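Local coordinates for C381 turret protein (Sulfolobus turreted icosahedral virus, PDB 4IND) that forms the turrets of an archaeal icosahedral virus as a five-chain assembly whose subunits each carry a triple jelly-roll fold, at residues 29-33 and 34-38; 192-195 and 196-199; 317-321 and 322-326; 15-18 and 19-22. All blocks are in the same frame, centred on the assembly; numbering follows the deposited sequence.

Overall arrangement
Each family domain of the chain contributes at least one contact. Interactions 1 and 4 share the first domain, their centres about 10 Å apart: strand 19-21 and helix 25-31 follow each other, and Phe-31, Ile-35 and Ala-30 of interaction 1 pack on Tyr-20, Leu-22, Val-16 and Lys-17 of interaction 4. Interaction 1 is partly buried, with four of its seven touching residues buried, and joins helix-end hydrogen bonds to apolar packing; interaction 4 lies nearer the surface and turns on one tyrosine. Interactions 2 and 3, centres about 30 Å apart, are partly buried with some exposed residues: a purely aromatic contact at a strand corner in the second domain and a polar turn after a strand in the third.

Interaction 1: 29-33 and 34-38; sequences DAFVN and SIFVG
At the end of helix 25-31, Ser-34 and the backbone of Ile-35 and Phe-36 reach back to the last helical carbonyls as the chain swings into strand 36-37. The Ser-34 hydroxyl donates to Ala-30 O over 2.7 Å from above the carbonyl plane, while Asn-33 N meets the same oxygen from the opposite face. Phe-31 O is gripped in a similar two-sided way, by Ile-35 N at 3.2 Å and by Phe-36 N at 3.1 Å, each tilted from its plane. The helical conformation ends at Val-32, and the two doubly used carbonyls hold the turn that follows. This turn delivers strand 36-37 to the rim of a three-stranded antiparallel sheet, beside strand 67-71. With CG anti to the backbone N (chi1 -171°), the Phe-31 ring reaches the side chains of both Ile-35 and Phe-36. Its CE1 touches Ile-35 CD1 at 3.6 Å, the two side chains crossing at about a right angle. Its CE2 lies 3.5 Å from Phe-36 CD1; the planes lie within 30° of parallel, but the rings are offset so far that little of one covers the other. Val-32 CG1 runs beside Phe-36 and meets its CD2 at 3.9 Å. A water sits 2.9 Å from both Val-32 O and Phe-36 O. The Phe-31 ring also makes an edge-to-face pair with Tyr-20 and packs on Ile-69 of strand 67-71.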
loop_
_atom_site.group_PDB
_atom_site.type_symbol
_atom_site.label_atom_id
_atom_site.label_comp_id
_atom_site.label_asym_id
_atom_site.label_seq_id
_atom_site.Cartn_x
_atom_site.Cartn_y
_atom_site.Cartn_z
ATOM N N ASP A 29 -4.067 9.299 -38.787
ATOM C CA ASP A 29 -3.442 10.580 -39.154
ATOM C C ASP A 29 -2.340 10.974 -38.173
ATOM O O ASP A 29 -1.285 11.460 -38.568
ATOM C CB ASP A 29 -4.477 11.702 -39.229
ATOM C CG ASP A 29 -5.444 11.545 -40.384
ATOM O OD1 ASP A 29 -5.231 10.683 -41.279
ATOM O OD2 ASP A 29 -6.439 12.308 -40.396
ATOM N N ALA A 30 -2.580 10.750 -36.884
ATOM C CA ALA A 30 -1.570 11.072 -35.879
ATOM C C ALA A 30 -0.386 10.109 -36.000
ATOM O O ALA A 30 0.762 10.533 -35.998
ATOM C CB ALA A 30 -2.171 11.018 -34.494
ATOM N N PHE A 31 -0.693 8.813 -36.104
ATOM C CA PHE A 31 0.293 7.734 -36.194
ATOM C C PHE A 31 1.335 7.995 -37.282
ATOM O O PHE A 31 2.537 7.851 -37.058
ATOM C CB PHE A 31 -0.461 6.409 -36.454
ATOM C CG PHE A 31 0.388 5.165 -36.363
ATOM C CD1 PHE A 31 0.817 4.690 -35.134
ATOM C CD2 PHE A 31 0.669 4.413 -37.513
ATOM C CE1 PHE A 31 1.566 3.496 -35.047
ATOM C CE2 PHE A 31 1.414 3.247 -37.443
ATOM C CZ PHE A 31 1.867 2.781 -36.215
ATOM N N VAL A 32 0.879 8.396 -38.457
ATOM C CA VAL A 32 1.779 8.616 -39.587
ATOM C C VAL A 32 2.333 10.063 -39.648
ATOM O O VAL A 32 2.900 10.485 -40.649
ATOM C CB VAL A 32 1.117 8.193 -40.914
ATOM C CG1 VAL A 32 0.618 6.763 -40.800
ATOM C CG2 VAL A 32 -0.037 9.159 -41.297
ATOM N N ASN A 33 2.148 10.821 -38.565
ATOM C CA ASN A 33 2.812 12.122 -38.399
ATOM C C ASN A 33 3.486 12.139 -37.017
ATOM O O ASN A 33 3.564 13.178 -36.357
ATOM C CB ASN A 33 1.797 13.256 -38.513
ATOM C CG ASN A 33 2.446 14.646 -38.547
ATOM O OD1 ASN A 33 3.650 14.798 -38.795
ATOM N ND2 ASN A 33 1.634 15.674 -38.308
ATOM N N SER A 34 3.966 10.985 -36.583
ATOM C CA SER A 34 4.642 10.940 -35.285
ATOM C C SER A 34 5.611 9.792 -35.163
ATOM O O SER A 34 6.792 10.004 -34.885
ATOM C CB SER A 34 3.613 10.886 -34.147
ATOM O OG SER A 34 2.713 9.817 -34.348
ATOM N N ILE A 35 5.123 8.571 -35.367
ATOM C CA ILE A 35 5.940 7.393 -35.069
ATOM C C ILE A 35 6.056 6.345 -36.187
ATOM O O ILE A 35 6.810 5.392 -36.065
ATOM C CB ILE A 35 5.480 6.710 -33.771
ATOM C CG1 ILE A 35 4.067 6.143 -33.905
ATOM C CG2 ILE A 35 5.554 7.692 -32.599
ATOM C CD1 ILE A 35 3.596 5.357 -32.656
ATOM N N PHE A 36 5.328 6.538 -37.280
ATOM C CA PHE A 36 5.383 5.583 -38.386
ATOM C C PHE A 36 6.331 6.043 -39.491
ATOM O O PHE A 36 6.265 7.193 -39.928
ATOM C CB PHE A 36 3.970 5.300 -38.938
ATOM C CG PHE A 36 3.939 4.249 -40.024
ATOM C CD1 PHE A 36 3.996 2.899 -39.705
ATOM C CD2 PHE A 36 3.834 4.617 -41.355
ATOM C CE1 PHE A 36 3.961 1.930 -40.697
ATOM C CE2 PHE A 36 3.797 3.665 -42.367
ATOM C CZ PHE A 36 3.854 2.313 -42.039
ATOM N N VAL A 37 7.208 5.142 -39.933
ATOM C CA VAL A 37 8.198 5.434 -40.955
ATOM C C VAL A 37 7.863 4.583 -42.164
ATOM O O VAL A 37 7.750 3.363 -42.058
ATOM C CB VAL A 37 9.634 5.104 -40.463
ATOM C CG1 VAL A 37 10.677 5.484 -41.516
ATOM C CG2 VAL A 37 9.913 5.787 -39.123
ATOM N N GLY A 38 7.710 5.229 -43.318
ATOM C CA GLY A 38 7.429 4.526 -44.562
ATOM C C GLY A 38 6.061 4.877 -45.120
ATOM O O GLY A 38 5.390 5.763 -44.628
HETATM O O HOH W 1 4.670 8.564 -41.957
#

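Interaction 2: 192-195 and 196-199; sequences TTFT and NFQF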
loop_
_atom_site.group_PDB
_atom_site.type_symbol
_atom_site.label_atom_id
_atom_site.label_comp_id
_atom_site.label_asym_id
_atom_site.label_seq_id
_atom_site.Cartn_x
_atom_site.Cartn_y
_atom_site.Cartn_z
ATOM N N THR A 192 23.151 -35.190 -30.864
ATOM C CA THR A 192 23.917 -34.929 -29.658
ATOM C C THR A 192 22.979 -34.932 -28.468
ATOM O O THR A 192 21.877 -34.372 -28.511
ATOM C CB THR A 192 24.615 -33.561 -29.728
ATOM O OG1 THR A 192 25.443 -33.512 -30.893
ATOM C CG2 THR A 192 25.464 -33.319 -28.489
ATOM N N THR A 193 23.413 -35.558 -27.390
ATOM C CA THR A 193 22.627 -35.540 -26.171
ATOM C C THR A 193 23.280 -34.605 -25.175
ATOM O O THR A 193 24.450 -34.745 -24.840
ATOM C CB THR A 193 22.476 -36.949 -25.587
ATOM O OG1 THR A 193 21.804 -37.781 -26.540
ATOM C CG2 THR A 193 21.672 -36.907 -24.300
ATOM N N PHE A 194 22.518 -33.640 -24.698
ATOM C CA PHE A 194 23.103 -32.609 -23.865
ATOM C C PHE A 194 22.914 -32.883 -22.398
ATOM O O PHE A 194 21.923 -33.481 -21.981
ATOM C CB PHE A 194 22.532 -31.239 -24.232
ATOM C CG PHE A 194 22.788 -30.863 -25.653
ATOM C CD1 PHE A 194 23.947 -30.184 -26.006
ATOM C CD2 PHE A 194 21.896 -31.222 -26.646
ATOM C CE1 PHE A 194 24.203 -29.856 -27.326
ATOM C CE2 PHE A 194 22.138 -30.891 -27.962
ATOM C CZ PHE A 194 23.297 -30.210 -28.302
ATOM N N THR A 195 23.873 -32.441 -21.607
ATOM C CA THR A 195 23.669 -32.518 -20.181
ATOM C C THR A 195 23.957 -31.174 -19.533
ATOM O O THR A 195 24.932 -30.502 -19.873
ATOM C CB THR A 195 24.492 -33.630 -19.572
ATOM O OG1 THR A 195 25.852 -33.475 -19.979
ATOM C CG2 THR A 195 23.989 -34.981 -20.070
ATOM N N ASN A 196 23.097 -30.782 -18.601
ATOM C CA ASN A 196 23.193 -29.460 -17.995
ATOM C C ASN A 196 23.352 -28.376 -19.051
ATOM O O ASN A 196 24.242 -27.525 -18.981
ATOM C CB ASN A 196 24.309 -29.411 -16.955
ATOM C CG ASN A 196 24.030 -30.322 -15.778
ATOM O OD1 ASN A 196 22.873 -30.545 -15.419
ATOM N ND2 ASN A 196 25.085 -30.855 -15.175
ATOM N N PHE A 197 22.458 -28.440 -20.029
ATOM C CA PHE A 197 22.357 -27.471 -21.108
ATOM C C PHE A 197 21.964 -26.104 -20.578
ATOM O O PHE A 197 20.848 -25.919 -20.078
ATOM C CB PHE A 197 21.285 -27.957 -22.081
ATOM C CG PHE A 197 21.113 -27.090 -23.290
ATOM C CD1 PHE A 197 21.799 -27.375 -24.467
ATOM C CD2 PHE A 197 20.249 -26.019 -23.266
ATOM C CE1 PHE A 197 21.633 -26.588 -25.592
ATOM C CE2 PHE A 197 20.075 -25.220 -24.393
ATOM C CZ PHE A 197 20.770 -25.507 -25.559
ATOM N N GLN A 198 22.862 -25.130 -20.680
ATOM C CA GLN A 198 22.487 -23.788 -20.262
ATOM C C GLN A 198 21.802 -23.082 -21.425
ATOM O O GLN A 198 22.411 -22.837 -22.459
ATOM C CB GLN A 198 23.682 -22.975 -19.748
ATOM C CG GLN A 198 23.272 -21.551 -19.349
ATOM C CD GLN A 198 24.410 -20.724 -18.784
ATOM O OE1 GLN A 198 24.670 -19.625 -19.229
ATOM N NE2 GLN A 198 25.075 -21.243 -17.796
ATOM N N PHE A 199 20.519 -22.788 -21.254
ATOM C CA PHE A 199 19.747 -22.076 -22.264
ATOM C C PHE A 199 20.114 -20.595 -22.256
ATOM O O PHE A 199 20.242 -19.945 -23.306
ATOM C CB PHE A 199 18.250 -22.267 -21.962
ATOM C CG PHE A 199 17.347 -21.346 -22.733
ATOM C CD1 PHE A 199 17.101 -21.548 -24.085
ATOM C CD2 PHE A 199 16.727 -20.288 -22.098
ATOM C CE1 PHE A 199 16.265 -20.688 -24.800
ATOM C CE2 PHE A 199 15.888 -19.426 -22.796
ATOM C CZ PHE A 199 15.658 -19.625 -24.154
#
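Between Phe-194 and Phe-197 the backbone turns a corner at Thr-195 and Asn-196, with Asn-196 in the left-handed helical region (phi 48°), and no hydrogen bond joins the two sides. Thr-195 O comes within 3.2 Å of Phe-197 N, but the angle is too poor for a bond. The contact is therefore carried by the two phenylalanines, whose side chains lie next to each other and point the same way. Their rings form a T-shaped pair, the edge of Phe-197 directed at the face of Phe-194, with planes 79° apart and centroids separated by 5.4 Å. The leading atom is Phe-197 CD1, which stands 3.8 Å from Phe-194 CG and nearly as close to Phe-194 CB, so the edge falls near the root of the ring and not over its centre. Phe-197 CE1 lies over the same face, offset toward the rim. The extended first torsion of Phe-197, CG opposite the backbone N at chi1 -177°, carries its ring alongside the Phe-194 side chain. The opposite face of Phe-194 receives Thr-192 CG2, 3.8 Å above the ring plane and again toward the rim. Both phenylalanines pack on Ile-216 of strand 215-216 and on Leu-249. Beyond the corner the chain runs on in a hairpin, strand 194-203 pairing antiparallel with strand 208-213, where Phe-197 bonds through its backbone to Ile-213.

Interaction 3: 317-321 and 322-326; sequences QATNL and NRSTT
Backbone hydrogen bonds converge on Asn-320 O, which accepts from two successive amides of the turn. Ser-324 N lies in the carbonyl plane at 2.8 Å; Arg-323 N, at 2.8 Å as well, comes from above that plane. Among the bonds to side chains, Asn-320 OD1 takes Asn-322 N at 2.9 Å, a side-chain carbonyl bonded to the amide two residues on, as in an Asx turn. Across the turn Thr-319 OG1 donates to Ser-324 O over 3.1 Å, placed above the carbonyl plane; OG1 anti to the backbone N (chi1 -169°) aims it there. Together these bonds curl the loop after strand 311-319 back on itself before it enters strand 328-332, the outermost strand of a four-stranded antiparallel sheet in the third domain. A second, smaller motif follows: Ser-324 OG accepts from Thr-326 N at 3.2 Å, an ST turn, and also from Thr-326 OG1. Weaker contacts fill in between. The hydrogen on Leu-321 CA points nearly straight at Ser-324 O, with 3.3 Å between Leu-321 CA and Ser-324 O and an angle of 162° at H. Leu-321 CD2 rests 4.0 Å from Thr-325 CA. The Arg-323 CB methylene lies against the Asn-320 amide, and the amide planes of Asn-320 and Asn-322 stand almost perpendicular. The Asn-322 amide is held from outside the turn by Leu-380 O and by the side chains of Gln-291 and Glu-379, while Asn-350 OD1 accepts from Leu-321 N.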
loop_
_atom_site.group_PDB
_atom_site.type_symbol
_atom_site.label_atom_id
_atom_site.label_comp_id
_atom_site.label_asym_id
_atom_site.label_seq_id
_atom_site.Cartn_x
_atom_site.Cartn_y
_atom_site.Cartn_z
ATOM N N GLN A 317 29.679 -18.842 9.687
ATOM C CA GLN A 317 29.810 -17.636 8.881
ATOM C C GLN A 317 28.831 -17.647 7.720
ATOM O O GLN A 317 28.459 -18.713 7.218
ATOM C CB GLN A 317 31.239 -17.507 8.348
ATOM C CG GLN A 317 32.304 -17.694 9.398
ATOM C CD GLN A 317 33.677 -17.358 8.881
ATOM O OE1 GLN A 317 34.043 -17.712 7.760
ATOM N NE2 GLN A 317 34.448 -16.658 9.694
ATOM N N ALA A 318 28.425 -16.458 7.285
ATOM C CA ALA A 318 27.436 -16.348 6.232
ATOM C C ALA A 318 27.725 -15.113 5.421
ATOM O O ALA A 318 28.440 -14.226 5.878
ATOM C CB ALA A 318 26.049 -16.261 6.822
ATOM N N THR A 319 27.190 -15.071 4.205
ATOM C CA THR A 319 27.259 -13.852 3.411
ATOM C C THR A 319 26.253 -13.861 2.282
ATOM O O THR A 319 25.695 -14.909 1.928
ATOM C CB THR A 319 28.661 -13.632 2.807
ATOM O OG1 THR A 319 28.737 -12.312 2.252
ATOM C CG2 THR A 319 28.936 -14.653 1.708
ATOM N N ASN A 320 26.017 -12.673 1.733
ATOM C CA ASN A 320 25.391 -12.540 0.430
ATOM C C ASN A 320 26.510 -12.468 -0.612
ATOM O O ASN A 320 27.115 -11.412 -0.813
ATOM C CB ASN A 320 24.512 -11.289 0.374
ATOM C CG ASN A 320 24.085 -10.959 -1.042
ATOM O OD1 ASN A 320 24.316 -11.750 -1.963
ATOM N ND2 ASN A 320 23.459 -9.802 -1.228
ATOM N N LEU A 321 26.802 -13.597 -1.249
ATOM C CA LEU A 321 27.923 -13.686 -2.187
ATOM C C LEU A 321 27.797 -12.748 -3.376
ATOM O O LEU A 321 28.786 -12.460 -4.051
ATOM C CB LEU A 321 28.083 -15.120 -2.686
ATOM C CG LEU A 321 28.648 -16.117 -1.676
ATOM C CD1 LEU A 321 28.604 -17.529 -2.238
ATOM C CD2 LEU A 321 30.085 -15.733 -1.309
ATOM N N ASN A 322 26.575 -12.306 -3.658
ATOM C CA ASN A 322 26.344 -11.332 -4.725
ATOM C C ASN A 322 26.768 -9.921 -4.299
ATOM O O ASN A 322 26.948 -9.015 -5.124
ATOM C CB ASN A 322 24.873 -11.360 -5.159
ATOM C CG ASN A 322 24.482 -12.681 -5.811
ATOM O OD1 ASN A 322 25.310 -13.344 -6.441
ATOM N ND2 ASN A 322 23.215 -13.073 -5.658
ATOM N N ARG A 323 26.930 -9.739 -2.996
ATOM C CA ARG A 323 27.383 -8.465 -2.458
ATOM C C ARG A 323 28.855 -8.529 -2.055
ATOM O O ARG A 323 29.612 -7.580 -2.287
ATOM C CB ARG A 323 26.534 -8.062 -1.252
ATOM C CG ARG A 323 27.103 -6.884 -0.494
ATOM C CD ARG A 323 26.320 -6.568 0.766
ATOM N NE ARG A 323 26.820 -5.345 1.388
ATOM C CZ ARG A 323 27.805 -5.308 2.282
ATOM N NH1 ARG A 323 28.395 -6.431 2.674
ATOM N NH2 ARG A 323 28.196 -4.145 2.789
ATOM N N SER A 324 29.257 -9.657 -1.467
ATOM C CA SER A 324 30.600 -9.802 -0.919
ATOM C C SER A 324 31.053 -11.262 -0.850
ATOM O O SER A 324 30.286 -12.140 -0.439
ATOM C CB SER A 324 30.647 -9.195 0.482
ATOM O OG SER A 324 31.928 -9.376 1.064
ATOM N N THR A 325 32.301 -11.515 -1.247
ATOM C CA THR A 325 32.883 -12.859 -1.176
ATOM C C THR A 325 33.529 -13.116 0.174
ATOM O O THR A 325 33.995 -14.226 0.449
ATOM C CB THR A 325 33.952 -13.080 -2.256
ATOM O OG1 THR A 325 34.889 -11.993 -2.230
ATOM C CG2 THR A 325 33.308 -13.170 -3.635
ATOM N N THR A 326 33.573 -12.082 1.010
ATOM C CA THR A 326 34.086 -12.234 2.363
ATOM C C THR A 326 32.951 -12.605 3.325
ATOM O O THR A 326 31.961 -11.878 3.460
ATOM C CB THR A 326 34.834 -10.964 2.838
ATOM O OG1 THR A 326 33.896 -9.909 3.079
ATOM C CG2 THR A 326 35.842 -10.516 1.784
#

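Interaction 4: 15-18 and 19-22; sequences KVKY and YYKL
Tyr-20 carries its CG beside its own backbone N (chi1 -62°), and Lys-17 does likewise (chi1 -58°), which swings the ring of Tyr-20 back along the chain and lays the first methylenes of Lys-17 across it. Lys-17 CB sits over one face as a CH-pi contact, 3.9 Å from the ring centroid and displaced toward the hydroxyl end, where it is 3.6 Å from Tyr-20 CZ. Lys-17 CG and CD continue past CE1, the lysine chain crossing the tyrosine at about a right angle. At its far end the ring is tied down by its hydroxyl: Tyr-20 OH accepts from Lys-17 N over 2.9 Å in a nearly straight bond (170°). Strand 19-21 begins just after this short loop. It is the outermost strand of a four-stranded antiparallel sheet in the first jelly-roll domain, with strand 138-147 as its neighbour, and the tyrosine folds the incoming loop against its first residues. A water in the plane of the ring bridges further back, donating to Lys-15 O at 2.6 Å and lying 2.6 Å from Tyr-20 OH. Val-16 CG1 packs against the same oxygen at 3.6 Å. Lys-17 O faces Tyr-20 CE2 at 3.2 Å and is buried there without a hydrogen-bond partner. Beyond these two segments, the hydroxyl of Tyr-19 is bonded to Glu-142. Lys-15 NZ forms a salt bridge with Asp-27 of the second subunit, and Lys-21 NZ pairs with Asp-73 of the third subunit.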
loop_
_atom_site.group_PDB
_atom_site.type_symbol
_atom_site.label_atom_id
_atom_site.label_comp_id
_atom_site.label_asym_id
_atom_site.label_seq_id
_atom_site.Cartn_x
_atom_site.Cartn_y
_atom_site.Cartn_z
ATOM N N LYS A 15 1.648 14.841 -31.453
ATOM C CA LYS A 15 1.799 14.245 -30.133
ATOM C C LYS A 15 1.556 12.723 -30.193
ATOM O O LYS A 15 0.654 12.247 -30.904
ATOM C CB LYS A 15 0.827 14.937 -29.174
ATOM C CG LYS A 15 0.924 14.525 -27.731
ATOM C CD LYS A 15 0.091 15.447 -26.828
ATOM C CE LYS A 15 0.448 16.919 -27.046
ATOM N NZ LYS A 15 0.034 17.820 -25.898
ATOM N N VAL A 16 2.348 11.948 -29.452
ATOM C CA VAL A 16 2.187 10.476 -29.463
ATOM C C VAL A 16 1.015 10.128 -28.558
ATOM O O VAL A 16 0.767 10.830 -27.588
ATOM C CB VAL A 16 3.480 9.738 -28.992
ATOM C CG1 VAL A 16 3.218 8.251 -28.745
ATOM C CG2 VAL A 16 4.576 9.908 -30.024
ATOM N N LYS A 17 0.291 9.067 -28.890
ATOM C CA LYS A 17 -0.822 8.582 -28.095
ATOM C C LYS A 17 -0.383 7.267 -27.460
ATOM O O LYS A 17 0.525 6.619 -27.974
ATOM C CB LYS A 17 -2.025 8.284 -28.999
ATOM C CG LYS A 17 -2.545 9.453 -29.827
ATOM C CD LYS A 17 -3.811 9.017 -30.583
ATOM C CE LYS A 17 -4.350 10.122 -31.485
ATOM N NZ LYS A 17 -4.841 11.308 -30.739
ATOM N N TYR A 18 -1.039 6.867 -26.377
ATOM C CA TYR A 18 -0.742 5.567 -25.747
ATOM C C TYR A 18 -1.569 4.426 -26.312
ATOM O O TYR A 18 -1.343 3.259 -25.994
ATOM C CB TYR A 18 -0.881 5.652 -24.237
ATOM C CG TYR A 18 0.160 6.564 -23.614
ATOM C CD1 TYR A 18 1.366 6.060 -23.161
ATOM C CD2 TYR A 18 -0.051 7.934 -23.510
ATOM C CE1 TYR A 18 2.326 6.883 -22.592
ATOM C CE2 TYR A 18 0.902 8.765 -22.954
ATOM C CZ TYR A 18 2.091 8.233 -22.496
ATOM O OH TYR A 18 3.040 9.045 -21.937
ATOM N N TYR A 19 -2.532 4.761 -27.151
ATOM C CA TYR A 19 -3.328 3.765 -27.828
ATOM C C TYR A 19 -3.796 4.301 -29.177
ATOM O O TYR A 19 -4.256 5.445 -29.263
ATOM C CB TYR A 19 -4.536 3.368 -26.996
ATOM C CG TYR A 19 -5.400 2.405 -27.780
ATOM C CD1 TYR A 19 -5.062 1.060 -27.869
ATOM C CD2 TYR A 19 -6.540 2.835 -28.440
ATOM C CE1 TYR A 19 -5.849 0.164 -28.594
ATOM C CE2 TYR A 19 -7.328 1.950 -29.170
ATOM C CZ TYR A 19 -6.980 0.617 -29.240
ATOM O OH TYR A 19 -7.745 -0.268 -29.983
ATOM N N TYR A 20 -3.660 3.474 -30.213
ATOM C CA TYR A 20 -4.108 3.799 -31.558
ATOM C C TYR A 20 -4.963 2.660 -32.075
ATOM O O TYR A 20 -4.562 1.496 -31.994
ATOM C CB TYR A 20 -2.927 3.910 -32.529
ATOM C CG TYR A 20 -1.914 5.002 -32.236
ATOM C CD1 TYR A 20 -1.966 6.226 -32.909
ATOM C CD2 TYR A 20 -0.892 4.782 -31.327
ATOM C CE1 TYR A 20 -1.032 7.226 -32.649
ATOM C CE2 TYR A 20 0.039 5.766 -31.038
ATOM C CZ TYR A 20 -0.023 6.981 -31.732
ATOM O OH TYR A 20 0.900 7.945 -31.447
ATOM N N LYS A 21 -6.137 2.972 -32.604
ATOM C CA LYS A 21 -6.829 1.995 -33.434
ATOM C C LYS A 21 -6.765 2.570 -34.833
ATOM O O LYS A 21 -7.365 3.602 -35.107
ATOM C CB LYS A 21 -8.286 1.805 -33.004
ATOM C CG LYS A 21 -8.914 0.626 -33.767
ATOM C CD LYS A 21 -10.238 0.189 -33.181
ATOM C CE LYS A 21 -10.746 -1.079 -33.889
ATOM N NZ LYS A 21 -11.979 -1.634 -33.220
ATOM N N LEU A 22 -6.034 1.911 -35.717
ATOM C CA LEU A 22 -5.626 2.570 -36.971
ATOM C C LEU A 22 -6.697 2.548 -38.046
ATOM O O LEU A 22 -6.548 3.155 -39.119
ATOM C CB LEU A 22 -4.290 1.991 -37.448
ATOM C CG LEU A 22 -3.182 2.250 -36.426
ATOM C CD1 LEU A 22 -1.909 1.526 -36.823
ATOM C CD2 LEU A 22 -2.917 3.757 -36.277
HETATM O O HOH W 2 0.526 10.228 -32.613
#